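Local coordinates for trehalose monomycolate exporter MmpL3 (Mycobacterium tuberculosis, PDB 7NVH), which probably exports trehalose monomycolate, a mycolic acid carrier for the mycobacterial cell envelope, across the inner membrane as an RND-type transporter, at residues V392-V404 and V713-L725. Residues are numbered along the deposited sequence; the frame is centred on the assembly and turned at random.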
loop_
_atom_site.group_PDB
_atom_site.type_symbol
_atom_site.label_atom_id
_atom_site.label_comp_id
_atom_site.label_asym_id
_atom_site.label_seq_id
_atom_site.Cartn_x
_atom_site.Cartn_y
_atom_site.Cartn_z
ATOM N N VAL A 392 26.096 -17.372 -20.637
ATOM C CA VAL A 392 24.948 -16.557 -21.024
ATOM C C VAL A 392 25.245 -15.789 -22.305
ATOM O O VAL A 392 24.408 -15.728 -23.213
ATOM C CB VAL A 392 24.539 -15.614 -19.880
ATOM C CG1 VAL A 392 23.495 -14.633 -20.362
ATOM C CG2 VAL A 392 23.996 -16.410 -18.715
ATOM N N MET A 393 26.434 -15.199 -22.409
ATOM C CA MET A 393 26.776 -14.417 -23.590
ATOM C C MET A 393 27.327 -15.258 -24.731
ATOM O O MET A 393 27.614 -14.706 -25.797
ATOM C CB MET A 393 27.795 -13.330 -23.251
ATOM C CG MET A 393 27.291 -12.247 -22.329
ATOM S SD MET A 393 28.562 -11.000 -22.068
ATOM C CE MET A 393 29.681 -11.868 -20.982
ATOM N N LYS A 394 27.500 -16.562 -24.542
ATOM C CA LYS A 394 27.973 -17.414 -25.624
ATOM C C LYS A 394 26.832 -17.985 -26.449
ATOM O O LYS A 394 27.006 -18.238 -27.647
ATOM C CB LYS A 394 28.829 -18.553 -25.063
ATOM C CG LYS A 394 29.581 -19.341 -26.118
ATOM C CD LYS A 394 30.518 -20.348 -25.482
ATOM C CE LYS A 394 29.774 -21.594 -25.028
ATOM N NZ LYS A 394 29.505 -22.521 -26.160
ATOM N N ARG A 395 25.674 -18.199 -25.833
ATOM C CA ARG A 395 24.452 -18.609 -26.521
ATOM C C ARG A 395 23.313 -17.744 -26.001
ATOM O O ARG A 395 22.458 -18.210 -25.241
ATOM C CB ARG A 395 24.165 -20.094 -26.298
ATOM C CG ARG A 395 25.202 -21.025 -26.892
ATOM C CD ARG A 395 24.757 -22.468 -26.781
ATOM N NE ARG A 395 25.877 -23.378 -26.568
ATOM C CZ ARG A 395 26.649 -23.854 -27.539
ATOM N NH1 ARG A 395 26.426 -23.506 -28.797
ATOM N NH2 ARG A 395 27.645 -24.680 -27.251
ATOM N N PRO A 396 23.275 -16.467 -26.390
ATOM C CA PRO A 396 22.369 -15.527 -25.719
ATOM C C PRO A 396 20.908 -15.676 -26.102
ATOM O O PRO A 396 20.043 -15.278 -25.311
ATOM C CB PRO A 396 22.912 -14.160 -26.143
ATOM C CG PRO A 396 23.527 -14.408 -27.467
ATOM C CD PRO A 396 24.017 -15.832 -27.490
ATOM N N VAL A 397 20.597 -16.224 -27.277
ATOM C CA VAL A 397 19.197 -16.420 -27.642
ATOM C C VAL A 397 18.571 -17.515 -26.790
ATOM O O VAL A 397 17.416 -17.405 -26.368
ATOM C CB VAL A 397 19.066 -16.720 -29.146
ATOM C CG1 VAL A 397 19.420 -15.487 -29.956
ATOM C CG2 VAL A 397 19.959 -17.884 -29.543
ATOM N N LEU A 398 19.321 -18.582 -26.516
ATOM C CA LEU A 398 18.798 -19.692 -25.733
ATOM C C LEU A 398 18.546 -19.316 -24.283
ATOM O O LEU A 398 17.807 -20.025 -23.594
ATOM C CB LEU A 398 19.760 -20.875 -25.800
ATOM C CG LEU A 398 19.398 -21.977 -26.791
ATOM C CD1 LEU A 398 19.474 -21.466 -28.214
ATOM C CD2 LEU A 398 20.314 -23.168 -26.602
ATOM N N PHE A 399 19.145 -18.233 -23.799
ATOM C CA PHE A 399 18.961 -17.796 -22.424
ATOM C C PHE A 399 18.035 -16.599 -22.307
ATOM O O PHE A 399 17.771 -16.144 -21.191
ATOM C CB PHE A 399 20.313 -17.459 -21.789
ATOM C CG PHE A 399 21.137 -18.661 -21.443
ATOM C CD1 PHE A 399 21.824 -19.352 -22.422
ATOM C CD2 PHE A 399 21.232 -19.095 -20.136
ATOM C CE1 PHE A 399 22.585 -20.454 -22.107
ATOM C CE2 PHE A 399 21.992 -20.196 -19.815
ATOM C CZ PHE A 399 22.670 -20.875 -20.802
ATOM N N ALA A 400 17.542 -16.076 -23.421
ATOM C CA ALA A 400 16.624 -14.949 -23.403
ATOM C C ALA A 400 15.268 -15.257 -24.011
ATOM O O ALA A 400 14.257 -14.821 -23.462
ATOM C CB ALA A 400 17.233 -13.748 -24.142
ATOM N N ALA A 401 15.217 -15.985 -25.129
ATOM C CA ALA A 401 13.920 -16.331 -25.708
ATOM C C ALA A 401 13.105 -17.232 -24.790
ATOM O O ALA A 401 11.920 -16.930 -24.561
ATOM C CB ALA A 401 14.112 -16.938 -27.101
ATOM N N PRO A 402 13.640 -18.330 -24.237
ATOM C CA PRO A 402 12.827 -19.107 -23.287
ATOM C C PRO A 402 12.369 -18.299 -22.091
ATOM O O PRO A 402 11.252 -18.502 -21.605
ATOM C CB PRO A 402 13.760 -20.249 -22.871
ATOM C CG PRO A 402 14.699 -20.398 -23.977
ATOM C CD PRO A 402 14.863 -19.056 -24.619
ATOM N N ILE A 403 13.196 -17.375 -21.606
ATOM C CA ILE A 403 12.814 -16.609 -20.426
ATOM C C ILE A 403 11.738 -15.586 -20.755
ATOM O O ILE A 403 10.794 -15.404 -19.984
ATOM C CB ILE A 403 14.045 -15.966 -19.775
ATOM C CG1 ILE A 403 14.773 -17.021 -18.946
ATOM C CG2 ILE A 403 13.650 -14.767 -18.941
ATOM C CD1 ILE A 403 16.061 -16.561 -18.386
ATOM N N VAL A 404 11.844 -14.902 -21.896
ATOM C CA VAL A 404 10.768 -13.977 -22.238
ATOM C C VAL A 404 9.485 -14.744 -22.526
ATOM O O VAL A 404 8.386 -14.252 -22.245
ATOM C CB VAL A 404 11.157 -13.054 -23.408
ATOM C CG1 VAL A 404 12.354 -12.197 -23.033
ATOM C CG2 VAL A 404 11.428 -13.844 -24.672
ATOM N N VAL A 713 16.206 -14.204 -12.306
ATOM C CA VAL A 713 16.037 -14.571 -13.703
ATOM C C VAL A 713 16.542 -13.421 -14.556
ATOM O O VAL A 713 17.439 -13.594 -15.392
ATOM C CB VAL A 713 14.568 -14.909 -14.014
ATOM C CG1 VAL A 713 14.298 -14.787 -15.491
ATOM C CG2 VAL A 713 14.235 -16.308 -13.525
ATOM N N VAL A 714 15.980 -12.232 -14.326
ATOM C CA VAL A 714 16.316 -11.065 -15.135
ATOM C C VAL A 714 17.810 -10.787 -15.067
ATOM O O VAL A 714 18.518 -10.891 -16.072
ATOM C CB VAL A 714 15.496 -9.844 -14.687
ATOM C CG1 VAL A 714 15.920 -8.619 -15.464
ATOM C CG2 VAL A 714 14.015 -10.109 -14.875
ATOM N N ARG A 715 18.317 -10.503 -13.866
ATOM C CA ARG A 715 19.716 -10.115 -13.720
ATOM C C ARG A 715 20.657 -11.189 -14.246
ATOM O O ARG A 715 21.635 -10.881 -14.936
ATOM C CB ARG A 715 20.029 -9.819 -12.256
ATOM C CG ARG A 715 21.510 -9.868 -11.940
ATOM C CD ARG A 715 21.772 -9.787 -10.454
ATOM N NE ARG A 715 21.239 -10.940 -9.741
ATOM C CZ ARG A 715 21.839 -11.513 -8.704
ATOM N NH1 ARG A 715 21.285 -12.560 -8.110
ATOM N NH2 ARG A 715 22.994 -11.042 -8.264
ATOM N N MET A 716 20.384 -12.458 -13.937
ATOM C CA MET A 716 21.353 -13.490 -14.283
ATOM C C MET A 716 21.339 -13.826 -15.767
ATOM O O MET A 716 22.389 -14.167 -16.322
ATOM C CB MET A 716 21.126 -14.759 -13.461
ATOM C CG MET A 716 21.469 -14.609 -11.993
ATOM S SD MET A 716 21.411 -16.155 -11.064
ATOM C CE MET A 716 20.055 -17.000 -11.859
ATOM N N PHE A 717 20.190 -13.745 -16.435
ATOM C CA PHE A 717 20.152 -14.221 -17.811
ATOM C C PHE A 717 19.701 -13.180 -18.820
ATOM O O PHE A 717 20.280 -13.098 -19.904
ATOM C CB PHE A 717 19.230 -15.436 -17.915
ATOM C CG PHE A 717 19.625 -16.584 -17.036
ATOM C CD1 PHE A 717 20.856 -17.192 -17.178
ATOM C CD2 PHE A 717 18.756 -17.062 -16.073
ATOM C CE1 PHE A 717 21.216 -18.251 -16.373
ATOM C CE2 PHE A 717 19.110 -18.120 -15.266
ATOM C CZ PHE A 717 20.342 -18.715 -15.416
ATOM N N LEU A 718 18.673 -12.391 -18.508
ATOM C CA LEU A 718 18.069 -11.535 -19.522
ATOM C C LEU A 718 18.929 -10.317 -19.823
ATOM O O LEU A 718 19.166 -10.000 -20.993
ATOM C CB LEU A 718 16.678 -11.098 -19.070
ATOM C CG LEU A 718 15.641 -10.883 -20.169
ATOM C CD1 LEU A 718 15.559 -12.105 -21.064
ATOM C CD2 LEU A 718 14.288 -10.570 -19.558
ATOM N N VAL A 719 19.400 -9.620 -18.789
ATOM C CA VAL A 719 20.213 -8.424 -19.014
ATOM C C VAL A 719 21.507 -8.740 -19.757
ATOM O O VAL A 719 21.797 -8.064 -20.758
ATOM C CB VAL A 719 20.455 -7.690 -17.683
ATOM C CG1 VAL A 719 21.063 -6.326 -17.940
ATOM C CG2 VAL A 719 19.159 -7.556 -16.912
ATOM N N PRO A 720 22.322 -9.721 -19.343
ATOM C CA PRO A 720 23.542 -9.998 -20.118
ATOM C C PRO A 720 23.266 -10.425 -21.545
ATOM O O PRO A 720 23.948 -9.965 -22.468
ATOM C CB PRO A 720 24.230 -11.116 -19.326
ATOM C CG PRO A 720 23.594 -11.150 -18.015
ATOM C CD PRO A 720 22.249 -10.536 -18.118
ATOM N N SER A 721 22.277 -11.295 -21.755
ATOM C CA SER A 721 21.999 -11.781 -23.101
ATOM C C SER A 721 21.524 -10.657 -24.008
ATOM O O SER A 721 21.964 -10.549 -25.158
ATOM C CB SER A 721 20.963 -12.900 -23.048
ATOM O OG SER A 721 19.739 -12.423 -22.523
ATOM N N VAL A 722 20.628 -9.806 -23.509
ATOM C CA VAL A 722 20.144 -8.691 -24.314
ATOM C C VAL A 722 21.272 -7.712 -24.602
ATOM O O VAL A 722 21.442 -7.263 -25.741
ATOM C CB VAL A 722 18.955 -8.004 -23.622
ATOM C CG1 VAL A 722 18.637 -6.694 -24.307
ATOM C CG2 VAL A 722 17.742 -8.913 -23.644
ATOM N N MET A 723 22.070 -7.377 -23.586
ATOM C CA MET A 723 23.145 -6.414 -23.796
ATOM C C MET A 723 24.223 -6.962 -24.721
ATOM O O MET A 723 24.925 -6.185 -25.374
ATOM C CB MET A 723 23.746 -5.998 -22.458
ATOM C CG MET A 723 22.906 -4.982 -21.715
ATOM S SD MET A 723 23.577 -4.569 -20.101
ATOM C CE MET A 723 24.885 -3.445 -20.573
ATOM N N LYS A 724 24.377 -8.284 -24.787
ATOM C CA LYS A 724 25.292 -8.857 -25.767
ATOM C C LYS A 724 24.687 -8.846 -27.164
ATOM O O LYS A 724 25.393 -8.585 -28.145
ATOM C CB LYS A 724 25.675 -10.278 -25.363
ATOM C CG LYS A 724 26.221 -11.113 -26.501
ATOM C CD LYS A 724 27.720 -10.949 -26.632
ATOM C CE LYS A 724 28.234 -11.650 -27.873
ATOM N NZ LYS A 724 29.502 -11.050 -28.364
ATOM N N LEU A 725 23.386 -9.126 -27.274
ATOM C CA LEU A 725 22.737 -9.110 -28.582
ATOM C C LEU A 725 22.762 -7.716 -29.191
ATOM O O LEU A 725 22.981 -7.561 -30.398
ATOM C CB LEU A 725 21.301 -9.617 -28.463
ATOM C CG LEU A 725 21.135 -11.119 -28.245
ATOM C CD1 LEU A 725 19.741 -11.426 -27.735
ATOM C CD2 LEU A 725 21.418 -11.880 -29.526
#
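P396 and S721 bring the two backbones to 4.6 Å between their CA atoms, where the turn leading into helix 401-408 lies against the last turns of helix 694-726; A400 and L718 follow at 5.4 Å between CA atoms. The contact is almost wholly apolar. F717 is its hub: CG2 of V392 meets the ring at its edge, in the ring plane, while CD1 of I403 reaches CB of F717 from another direction. The rings of F399 and F717 meet obliquely, their planes at 39° and centroids 5.7 Å apart. With its chi1 of 171°, V392 divides its two methyls between neighbours, CG1 going to CB of P720 and CG2 to the F717 ring. I403 likewise forks, its CG2 lying 3.5 Å from CG1 of V713. CD1 of L718 fits among A400, I403 and V404. S721 turns its OG back toward the carbonyl oxygens of F717 and L718 in its own helix, and CB of A400 packs against that hydroxyl. At the other end, the aliphatic part of K724 crosses M393 at about a right angle, and CD2 of L725 rests 3.9 Å from CG of P396. The chain leaving helix 385-391 is thus laid along one flank of helix 694-726; F717 and P720 also touch helix 385-391, V719 and V722 pack on helix 582-607, and M393 and M723 reach helix 659-669.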